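Long-range contacts in fatty acid CoA ligase (Marinactinospora thermotolerans, PDB 6SQ8), which belongs to the ANL superfamily of AMP-binding enzymes, pairing an AMP-binding family region with a C-terminal domain, and holds adenosine monophosphate in this structure: residues Val329-Arg334 / Gly347-Arg352; Gly379-Phe384 / His391-Leu396; Asp398-Glu403 / Glu437-Ala442. All coordinates share one frame; numbering follows the deposited sequence.

Contact 1. Residues Val329-Arg334 / Gly347-Arg352; sequences VEVEIR and GEVWVR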
loop_
_atom_site.group_PDB
_atom_site.type_symbol
_atom_site.label_atom_id
_atom_site.label_comp_id
_atom_site.label_asym_id
_atom_site.label_seq_id
_atom_site.Cartn_x
_atom_site.Cartn_y
_atom_site.Cartn_z
ATOM N N VAL A 329 -6.354 -6.595 -15.989
ATOM C CA VAL A 329 -4.931 -6.485 -15.710
ATOM C C VAL A 329 -4.183 -7.533 -16.537
ATOM O O VAL A 329 -4.285 -8.724 -16.289
ATOM C CB VAL A 329 -4.608 -6.621 -14.212
ATOM C CG1 VAL A 329 -3.129 -6.380 -13.936
ATOM C CG2 VAL A 329 -5.444 -5.671 -13.381
ATOM N N GLU A 330 -3.448 -7.039 -17.536
ATOM C CA GLU A 330 -2.589 -7.834 -18.369
ATOM C C GLU A 330 -1.205 -7.880 -17.721
ATOM O O GLU A 330 -0.691 -6.861 -17.317
ATOM C CB GLU A 330 -2.519 -7.232 -19.769
ATOM C CG GLU A 330 -3.885 -7.034 -20.426
ATOM C CD GLU A 330 -3.885 -6.240 -21.728
ATOM O OE1 GLU A 330 -3.293 -6.738 -22.736
ATOM O OE2 GLU A 330 -4.434 -5.106 -21.719
ATOM N N VAL A 331 -0.625 -9.077 -17.608
ATOM C CA VAL A 331 0.701 -9.262 -17.050
ATOM C C VAL A 331 1.533 -10.082 -18.039
ATOM O O VAL A 331 1.073 -11.084 -18.557
ATOM C CB VAL A 331 0.656 -9.953 -15.680
ATOM C CG1 VAL A 331 2.052 -10.097 -15.101
ATOM C CG2 VAL A 331 -0.247 -9.217 -14.707
ATOM N N GLU A 332 2.765 -9.634 -18.278
ATOM C CA GLU A 332 3.742 -10.404 -19.017
ATOM C C GLU A 332 4.990 -10.585 -18.155
ATOM O O GLU A 332 5.273 -9.749 -17.299
ATOM C CB GLU A 332 4.124 -9.711 -20.324
ATOM C CG GLU A 332 3.168 -9.995 -21.469
ATOM C CD GLU A 332 3.509 -9.286 -22.766
ATOM O OE1 GLU A 332 4.527 -8.538 -22.822
ATOM O OE2 GLU A 332 2.742 -9.486 -23.716
ATOM N N ILE A 333 5.697 -11.696 -18.385
ATOM C CA ILE A 333 7.009 -11.943 -17.837
ATOM C C ILE A 333 8.017 -11.779 -18.978
ATOM O O ILE A 333 7.841 -12.379 -20.011
ATOM C CB ILE A 333 7.075 -13.344 -17.189
ATOM C CG1 ILE A 333 5.903 -13.584 -16.228
ATOM C CG2 ILE A 333 8.425 -13.543 -16.500
ATOM C CD1 ILE A 333 5.933 -12.697 -14.987
ATOM N N ARG A 334 9.057 -10.965 -18.776
ATOM C CA ARG A 334 9.954 -10.559 -19.841
ATOM C C ARG A 334 11.420 -10.649 -19.407
ATOM O O ARG A 334 11.745 -10.468 -18.241
ATOM C CB ARG A 334 9.691 -9.102 -20.229
ATOM C CG ARG A 334 8.317 -8.831 -20.814
ATOM C CD ARG A 334 8.230 -7.404 -21.318
ATOM N NE ARG A 334 6.928 -7.127 -21.910
ATOM C CZ ARG A 334 6.528 -5.920 -22.280
ATOM N NH1 ARG A 334 7.331 -4.879 -22.115
ATOM N NH2 ARG A 334 5.324 -5.770 -22.801
ATOM N N GLY A 347 11.275 -13.834 -14.868
ATOM C CA GLY A 347 11.646 -12.569 -15.494
ATOM C C GLY A 347 10.911 -11.394 -14.857
ATOM O O GLY A 347 10.235 -11.571 -13.834
ATOM N N GLU A 348 11.052 -10.208 -15.470
ATOM C CA GLU A 348 10.463 -8.973 -14.981
ATOM C C GLU A 348 8.960 -8.968 -15.251
ATOM O O GLU A 348 8.519 -9.302 -16.344
ATOM C CB GLU A 348 11.050 -7.748 -15.670
ATOM C CG GLU A 348 12.508 -7.509 -15.382
ATOM C CD GLU A 348 13.057 -6.290 -16.102
ATOM O OE1 GLU A 348 12.486 -5.198 -15.904
ATOM O OE2 GLU A 348 14.027 -6.446 -16.869
ATOM N N VAL A 349 8.195 -8.555 -14.234
ATOM C CA VAL A 349 6.752 -8.457 -14.297
ATOM C C VAL A 349 6.398 -7.101 -14.916
ATOM O O VAL A 349 6.796 -6.050 -14.407
ATOM C CB VAL A 349 6.144 -8.635 -12.894
ATOM C CG1 VAL A 349 4.637 -8.456 -12.893
ATOM C CG2 VAL A 349 6.536 -9.982 -12.282
ATOM N N TRP A 350 5.698 -7.145 -16.053
ATOM C CA TRP A 350 5.182 -5.964 -16.733
ATOM C C TRP A 350 3.661 -6.033 -16.741
ATOM O O TRP A 350 3.082 -7.116 -16.871
ATOM C CB TRP A 350 5.708 -5.850 -18.165
ATOM C CG TRP A 350 7.161 -5.525 -18.268
ATOM C CD1 TRP A 350 8.192 -6.361 -17.978
ATOM C CD2 TRP A 350 7.756 -4.300 -18.723
ATOM N NE1 TRP A 350 9.387 -5.738 -18.217
ATOM C CE2 TRP A 350 9.153 -4.470 -18.668
ATOM C CE3 TRP A 350 7.254 -3.076 -19.172
ATOM C CZ2 TRP A 350 10.052 -3.472 -19.031
ATOM C CZ3 TRP A 350 8.140 -2.087 -19.549
ATOM C CH2 TRP A 350 9.520 -2.289 -19.486
ATOM N N VAL A 351 3.042 -4.856 -16.640
ATOM C CA VAL A 351 1.634 -4.733 -16.398
ATOM C C VAL A 351 1.052 -3.689 -17.361
ATOM O O VAL A 351 1.670 -2.671 -17.615
ATOM C CB VAL A 351 1.407 -4.378 -14.915
ATOM C CG1 VAL A 351 0.082 -3.678 -14.668
ATOM C CG2 VAL A 351 1.541 -5.602 -14.028
ATOM N N ARG A 352 -0.128 -3.986 -17.916
ATOM C CA ARG A 352 -0.955 -3.057 -18.682
ATOM C C ARG A 352 -2.371 -3.152 -18.112
ATOM O O ARG A 352 -2.939 -4.235 -18.051
ATOM C CB ARG A 352 -0.877 -3.386 -20.181
ATOM C CG ARG A 352 -1.817 -2.581 -21.082
ATOM C CD ARG A 352 -1.479 -2.598 -22.572
ATOM N NE ARG A 352 -1.658 -3.892 -23.239
ATOM C CZ ARG A 352 -1.497 -4.137 -24.550
ATOM N NH1 ARG A 352 -0.989 -3.214 -25.357
ATOM N NH2 ARG A 352 -1.857 -5.312 -25.046
#
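R334 reaches W350 with its CG anti to the carbonyl carbon (chi1 -64°) and its chain extended from CG to NE, a shape that carries it across the indole face. Its CD lies over the five-membered ring of W350, 3.6 Å from the centroid, in a CH-pi contact. Beyond it the guanidinium settles on the same face as a cation-pi stack, with R334 CZ 4.3 Å from that centroid and the two planes 25° apart. NH1 is displaced toward the benzo ring, 3.5 Å from W350 CE3. The rotation of the guanidinium is fixed from its edge: E332 OE1 accepts bonds in the plane of the guanidinium from both R334 NE and R334 NH2, each 2.9 Å long, so that one carboxylate oxygen takes a side-on grip.

At the other end of the same sheet face, R352 bends at chi3 and turns back to E330. Its NH2 bonds to E330 OE1 at 3.1 Å, on the syn side of the carboxylate, and NE adds a weak bond to the same oxygen in this salt bridge. The two planar groups are twisted 47° from one another.

The opposite face is apolar. V331 CG1 rests 3.8 Å from V349 CG1, and I333 CD1 lies 3.9 Å from V349 CG2. Between the two faces, the antiparallel ladder has three hydrogen-bonded pairs, E330 with R352, E332 with W350 and R334 with E348. V331 with V351 and I333 with V349 are the non-hydrogen-bonded pairs between them.

Strand 347-352 is also paired with strands 375-378 and 380-384. W375 of the former adds a second cation-pi partner for R334, F384 of the latter packs on V331 and I333, and I305 of strand 303-308 touches V329 and V351.

Contact 2. Residues Gly379-Phe384 / His391-Leu396; sequences GDVGTF and HLTDRL. With AMP (adenosine monophosphate), chain G.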
loop_
_atom_site.group_PDB
_atom_site.type_symbol
_atom_site.label_atom_id
_atom_site.label_comp_id
_atom_site.label_asym_id
_atom_site.label_seq_id
_atom_site.Cartn_x
_atom_site.Cartn_y
_atom_site.Cartn_z
ATOM N N GLY A 379 9.037 -3.459 -11.515
ATOM C CA GLY A 379 10.260 -3.519 -10.705
ATOM C C GLY A 379 10.401 -4.839 -9.955
ATOM O O GLY A 379 11.372 -5.046 -9.244
ATOM N N ASP A 380 9.395 -5.718 -10.113
ATOM C CA ASP A 380 9.373 -7.022 -9.520
ATOM C C ASP A 380 9.752 -8.050 -10.579
ATOM O O ASP A 380 9.603 -7.813 -11.784
ATOM C CB ASP A 380 7.998 -7.364 -8.961
ATOM C CG ASP A 380 7.636 -6.522 -7.763
ATOM O OD1 ASP A 380 8.532 -6.371 -6.868
ATOM O OD2 ASP A 380 6.465 -5.993 -7.733
ATOM N N VAL A 381 10.212 -9.192 -10.068
ATOM C CA VAL A 381 10.608 -10.338 -10.832
ATOM C C VAL A 381 9.789 -11.534 -10.323
ATOM O O VAL A 381 9.538 -11.665 -9.130
ATOM C CB VAL A 381 12.127 -10.535 -10.677
ATOM C CG1 VAL A 381 12.570 -11.954 -10.933
ATOM C CG2 VAL A 381 12.890 -9.582 -11.568
ATOM N N GLY A 382 9.353 -12.398 -11.242
ATOM C CA GLY A 382 8.499 -13.517 -10.857
ATOM C C GLY A 382 8.129 -14.426 -12.017
ATOM O O GLY A 382 8.754 -14.398 -13.071
ATOM N N THR A 383 7.113 -15.258 -11.786
ATOM C CA THR A 383 6.686 -16.235 -12.744
ATOM C C THR A 383 5.276 -16.739 -12.408
ATOM O O THR A 383 4.824 -16.643 -11.261
ATOM C CB THR A 383 7.671 -17.411 -12.782
ATOM O OG1 THR A 383 7.354 -18.194 -13.930
ATOM C CG2 THR A 383 7.603 -18.296 -11.557
ATOM N N PHE A 384 4.622 -17.310 -13.423
ATOM C CA PHE A 384 3.309 -17.908 -13.306
ATOM C C PHE A 384 3.445 -19.424 -13.148
ATOM O O PHE A 384 4.351 -20.038 -13.726
ATOM C CB PHE A 384 2.454 -17.604 -14.539
ATOM C CG PHE A 384 1.912 -16.197 -14.607
ATOM C CD1 PHE A 384 0.693 -15.880 -14.026
ATOM C CD2 PHE A 384 2.617 -15.192 -15.262
ATOM C CE1 PHE A 384 0.204 -14.583 -14.082
ATOM C CE2 PHE A 384 2.123 -13.899 -15.309
ATOM C CZ PHE A 384 0.924 -13.592 -14.712
ATOM N N HIS A 391 3.727 -15.642 -9.019
ATOM C CA HIS A 391 4.624 -15.807 -7.891
ATOM C C HIS A 391 5.787 -14.814 -8.033
ATOM O O HIS A 391 6.501 -14.828 -9.037
ATOM C CB HIS A 391 5.172 -17.232 -7.855
ATOM C CG HIS A 391 4.212 -18.275 -7.394
ATOM N ND1 HIS A 391 3.247 -18.823 -8.225
ATOM C CD2 HIS A 391 4.121 -18.943 -6.224
ATOM C CE1 HIS A 391 2.590 -19.765 -7.571
ATOM N NE2 HIS A 391 3.103 -19.850 -6.337
ATOM N N LEU A 392 6.005 -13.982 -7.013
ATOM C CA LEU A 392 7.101 -13.045 -7.034
ATOM C C LEU A 392 8.314 -13.675 -6.349
ATOM O O LEU A 392 8.212 -14.066 -5.197
ATOM C CB LEU A 392 6.704 -11.768 -6.292
ATOM C CG LEU A 392 5.511 -11.009 -6.888
ATOM C CD1 LEU A 392 5.237 -9.728 -6.110
ATOM C CD2 LEU A 392 5.695 -10.704 -8.373
ATOM N N THR A 393 9.464 -13.680 -7.044
ATOM C CA THR A 393 10.699 -14.197 -6.507
ATOM C C THR A 393 11.584 -13.086 -5.935
ATOM O O THR A 393 12.455 -13.390 -5.114
ATOM C CB THR A 393 11.463 -14.991 -7.570
ATOM O OG1 THR A 393 11.893 -14.088 -8.596
ATOM C CG2 THR A 393 10.636 -16.140 -8.108
ATOM N N ASP A 394 11.378 -11.835 -6.354
ATOM C CA ASP A 394 12.227 -10.741 -5.879
ATOM C C ASP A 394 11.816 -9.381 -6.462
ATOM O O ASP A 394 11.304 -9.267 -7.554
ATOM C CB ASP A 394 13.696 -10.952 -6.270
ATOM C CG ASP A 394 14.655 -11.130 -5.103
ATOM O OD1 ASP A 394 14.373 -10.582 -4.019
ATOM O OD2 ASP A 394 15.678 -11.806 -5.296
ATOM N N ARG A 395 12.116 -8.340 -5.698
ATOM C CA ARG A 395 12.380 -6.994 -6.215
ATOM C C ARG A 395 13.651 -7.084 -7.080
ATOM O O ARG A 395 14.598 -7.757 -6.716
ATOM C CB ARG A 395 12.531 -6.096 -4.978
ATOM C CG ARG A 395 12.069 -4.654 -5.091
ATOM C CD ARG A 395 10.794 -4.378 -5.866
ATOM N NE ARG A 395 10.827 -2.988 -6.307
ATOM C CZ ARG A 395 9.800 -2.332 -6.839
ATOM N NH1 ARG A 395 8.683 -2.977 -7.116
ATOM N NH2 ARG A 395 9.889 -1.037 -7.093
ATOM N N LEU A 396 13.662 -6.411 -8.224
ATOM C CA LEU A 396 14.771 -6.491 -9.201
ATOM C C LEU A 396 16.113 -6.070 -8.566
ATOM O O LEU A 396 17.146 -6.640 -8.858
ATOM C CB LEU A 396 14.400 -5.585 -10.381
ATOM C CG LEU A 396 15.242 -5.708 -11.652
ATOM C CD1 LEU A 396 15.422 -7.153 -12.074
ATOM C CD2 LEU A 396 14.608 -4.928 -12.804
HETATM P P AMP G . 6.140 0.588 -3.850
HETATM O O1P AMP G . 4.783 1.016 -4.327
HETATM O O2P AMP G . 7.263 0.751 -4.885
HETATM O O3P AMP G . 6.442 1.185 -2.493
HETATM O "O5'" AMP G . 5.942 -1.018 -3.582
HETATM C "C5'" AMP G . 5.822 -2.048 -4.584
HETATM C "C4'" AMP G . 6.568 -3.324 -4.204
HETATM O "O4'" AMP G . 6.149 -3.866 -2.961
HETATM C "C3'" AMP G . 6.312 -4.433 -5.185
HETATM O "O3'" AMP G . 7.330 -4.322 -6.139
HETATM C "C2'" AMP G . 6.354 -5.747 -4.409
HETATM O "O2'" AMP G . 7.604 -6.475 -4.401
HETATM C "C1'" AMP G . 6.022 -5.298 -2.996
HETATM N N9 AMP G . 4.643 -5.746 -2.669
HETATM C C8 AMP G . 3.521 -4.994 -2.571
HETATM N N7 AMP G . 2.452 -5.774 -2.256
HETATM C C5 AMP G . 2.897 -7.047 -2.159
HETATM C C6 AMP G . 2.305 -8.376 -1.866
HETATM N N6 AMP G . 1.003 -8.511 -1.591
HETATM N N1 AMP G . 3.129 -9.440 -1.869
HETATM C C2 AMP G . 4.459 -9.315 -2.141
HETATM N N3 AMP G . 5.075 -8.146 -2.425
HETATM C C4 AMP G . 4.349 -7.012 -2.437
#
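D380 and R395 meet beside the ribose of AMP. The O2' hydroxyl of AMP donates to D380 OD1 at 2.6 Å, the aspartate-ribose contact known from the ANL family. O3' lies by the same carboxylate, but its modelled place, like that of R395 NH1, is doubtful, which leaves the long D380-R395 salt bridge uncertain too. L392 CD1 approaches the adenine, 4.0 Å from AMP N3.

Farther out, Y297 OH bonds to D380 OD2, helping to set the carboxylate, and T378 OG1 holds the backbone amide of D380. G379 lies over one face, toward the rim, of the R395 guanidinium as modelled, and its carbonyl O receives L396 N at 2.9 Å. Next, the register slips by one residue, V381 standing opposite two residues, T393 and D394: a classic bulge. V381 N gives a 2.7 Å bond to D394 O, while V381 O accepts T393 N at 2.9 Å and D394 N only weakly. V381 CG2 also packs 3.5 Å from L396 CD1. Regular pairing resumes beyond the bulge at T383 and H391, whose backbones exchange two bonds.

The hairpin lies between strand 347-352, beside strand 380-384, and strand 321-325, where V322 meets L392 and A321 meets H391.

Contact 3. Residues Asp398-Glu403 / Glu437-Ala442; sequences DIIIVE and EAVCAA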
loop_
_atom_site.group_PDB
_atom_site.type_symbol
_atom_site.label_atom_id
_atom_site.label_comp_id
_atom_site.label_asym_id
_atom_site.label_seq_id
_atom_site.Cartn_x
_atom_site.Cartn_y
_atom_site.Cartn_z
ATOM N N ASP A 398 17.022 -6.618 -5.585
ATOM C CA ASP A 398 17.344 -7.521 -4.469
ATOM C C ASP A 398 17.896 -8.871 -4.944
ATOM O O ASP A 398 18.333 -9.673 -4.115
ATOM C CB ASP A 398 16.105 -7.782 -3.614
ATOM C CG ASP A 398 15.668 -6.566 -2.816
ATOM O OD1 ASP A 398 16.474 -5.570 -2.723
ATOM O OD2 ASP A 398 14.550 -6.637 -2.265
ATOM N N ILE A 399 17.891 -9.118 -6.257
ATOM C CA ILE A 399 18.398 -10.345 -6.810
ATOM C C ILE A 399 19.880 -10.446 -6.460
ATOM O O ILE A 399 20.600 -9.482 -6.618
ATOM C CB ILE A 399 18.204 -10.397 -8.335
ATOM C CG1 ILE A 399 16.736 -10.286 -8.736
ATOM C CG2 ILE A 399 18.860 -11.643 -8.918
ATOM C CD1 ILE A 399 16.527 -10.090 -10.208
ATOM N N ILE A 400 20.323 -11.629 -6.027
ATOM C CA ILE A 400 21.709 -11.869 -5.740
ATOM C C ILE A 400 22.318 -12.615 -6.926
ATOM O O ILE A 400 21.897 -13.737 -7.236
ATOM C CB ILE A 400 21.839 -12.661 -4.429
ATOM C CG1 ILE A 400 21.364 -11.809 -3.245
ATOM C CG2 ILE A 400 23.277 -13.145 -4.238
ATOM C CD1 ILE A 400 20.796 -12.598 -2.083
ATOM N N ILE A 401 23.323 -11.999 -7.560
ATOM C CA ILE A 401 23.957 -12.640 -8.719
ATOM C C ILE A 401 25.267 -13.302 -8.268
ATOM O O ILE A 401 26.107 -12.664 -7.655
ATOM C CB ILE A 401 24.173 -11.641 -9.868
ATOM C CG1 ILE A 401 22.882 -10.917 -10.246
ATOM C CG2 ILE A 401 24.804 -12.338 -11.055
ATOM C CD1 ILE A 401 23.078 -9.776 -11.226
ATOM N N VAL A 402 25.399 -14.592 -8.574
ATOM C CA VAL A 402 26.627 -15.323 -8.361
ATOM C C VAL A 402 27.021 -15.976 -9.689
ATOM O O VAL A 402 26.303 -16.806 -10.193
ATOM C CB VAL A 402 26.521 -16.348 -7.215
ATOM C CG1 VAL A 402 25.811 -15.777 -6.004
ATOM C CG2 VAL A 402 25.903 -17.668 -7.655
ATOM N N GLU A 403 28.136 -15.494 -10.254
ATOM C CA GLU A 403 28.742 -16.014 -11.475
ATOM C C GLU A 403 27.661 -16.335 -12.503
ATOM O O GLU A 403 27.606 -17.472 -12.972
ATOM C CB GLU A 403 29.557 -17.282 -11.192
ATOM C CG GLU A 403 30.720 -17.050 -10.258
ATOM C CD GLU A 403 31.915 -16.351 -10.888
ATOM O OE1 GLU A 403 32.390 -16.797 -11.974
ATOM O OE2 GLU A 403 32.340 -15.344 -10.296
ATOM N N GLU A 437 28.922 -12.784 -5.352
ATOM C CA GLU A 437 28.363 -12.113 -4.185
ATOM C C GLU A 437 28.215 -13.163 -3.083
ATOM O O GLU A 437 28.024 -14.341 -3.355
ATOM C CB GLU A 437 27.005 -11.473 -4.488
ATOM C CG GLU A 437 27.105 -10.084 -5.090
ATOM C CD GLU A 437 25.733 -9.452 -5.340
ATOM O OE1 GLU A 437 24.992 -9.907 -6.273
ATOM O OE2 GLU A 437 25.383 -8.519 -4.578
ATOM N N ALA A 438 28.282 -12.716 -1.834
ATOM C CA ALA A 438 28.123 -13.586 -0.687
ATOM C C ALA A 438 26.713 -13.410 -0.124
ATOM O O ALA A 438 26.309 -12.298 0.179
ATOM C CB ALA A 438 29.168 -13.282 0.347
ATOM N N VAL A 439 26.003 -14.532 0.026
ATOM C CA VAL A 439 24.640 -14.548 0.503
ATOM C C VAL A 439 24.641 -14.407 2.028
ATOM O O VAL A 439 25.332 -15.140 2.721
ATOM C CB VAL A 439 23.946 -15.846 0.052
ATOM C CG1 VAL A 439 22.482 -15.871 0.464
ATOM C CG2 VAL A 439 24.095 -16.065 -1.452
ATOM N N CYS A 440 23.872 -13.444 2.535
ATOM C CA CYS A 440 23.797 -13.167 3.968
ATOM C C CYS A 440 22.339 -13.165 4.412
ATOM O O CYS A 440 21.486 -12.755 3.667
ATOM C CB CYS A 440 24.417 -11.812 4.296
ATOM S SG CYS A 440 26.155 -11.721 3.799
ATOM N N ALA A 441 22.066 -13.618 5.632
ATOM C CA ALA A 441 20.716 -13.716 6.113
ATOM C C ALA A 441 20.640 -13.142 7.520
ATOM O O ALA A 441 21.336 -13.586 8.416
ATOM C CB ALA A 441 20.264 -15.150 6.097
ATOM N N ALA A 442 19.795 -12.128 7.675
ATOM C CA ALA A 442 19.340 -11.657 8.952
ATOM C C ALA A 442 18.045 -12.391 9.287
ATOM O O ALA A 442 17.120 -12.394 8.486
ATOM C CB ALA A 442 19.102 -10.179 8.889
#
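E437 and I401 make the polar part of this contact, a side chain bonded to a backbone amide. I401 N donates to E437 OE1 at 3.0 Å with an N-H...O angle of 152°, and it approaches the oxygen nearly in line with the C-O bond. The glutamate gets there with CG anti to its carbonyl carbon (chi1 -85°) and the chain extended beyond CG, which lays the side chain along the backbone of I401. I401 O is close to the same carboxylate oxygen as well, but two acceptors cannot bond, and the amide alone links them. The aliphatic part of the glutamate takes up the space alongside, with E437 CB 3.5 Å from I401 O.

The apolar contact is that of I400 with V439. I400 CG2, anti to the backbone N, lies 4.1 Å from V439 CG2 and is equally near the aliphatic CB of E437, at 4.1 Å. The side chains of I400 and V439 cross at about a right angle. Separately, V402 CG1 makes a van der Waals contact of a methyl with a carbonyl oxygen, reaching E437 O at 3.7 Å.

In backbone terms the two segments are not sheet partners. They share no beta bridge, and the nearest alpha carbons, of V402 and E437, are 5.5 Å apart. The contact is thus a small hairpin laid against segment 437-442, whose strand belongs to another sheet. Its position is consistent with the short hairpin that, in ANL enzymes, follows the hinge into the C-terminal domain.

Strand 400-402 pairs with strand 405-407, where V407 binds the backbone of I400. Strand 438-445 is central in its sheet, between 422-432 and 472-475; V427 of strand 422-432 touches both I400 and V439, while L467 packs on V402.

Overall arrangement
Contacts 1 and 2 belong to one antiparallel framework: strand 347-352 of the first lies beside strand 380-384 of the second, joined by G347 O to G382 N and V349 N to D380 O. All three contacts are partly buried; none of the touching residues of contact 2 is exposed, while contacts 1 and 3 each include an exposed one. Contact 1 spends its charges on salt bridges and an indole, whereas contact 2 directs its aspartate to AMP. Contact 3, farther from the middle of the chain, touches contact 2 where I399 packs on D394 and V381, and replaces a ladder with one side-chain bond and methyl packing between separate sheets.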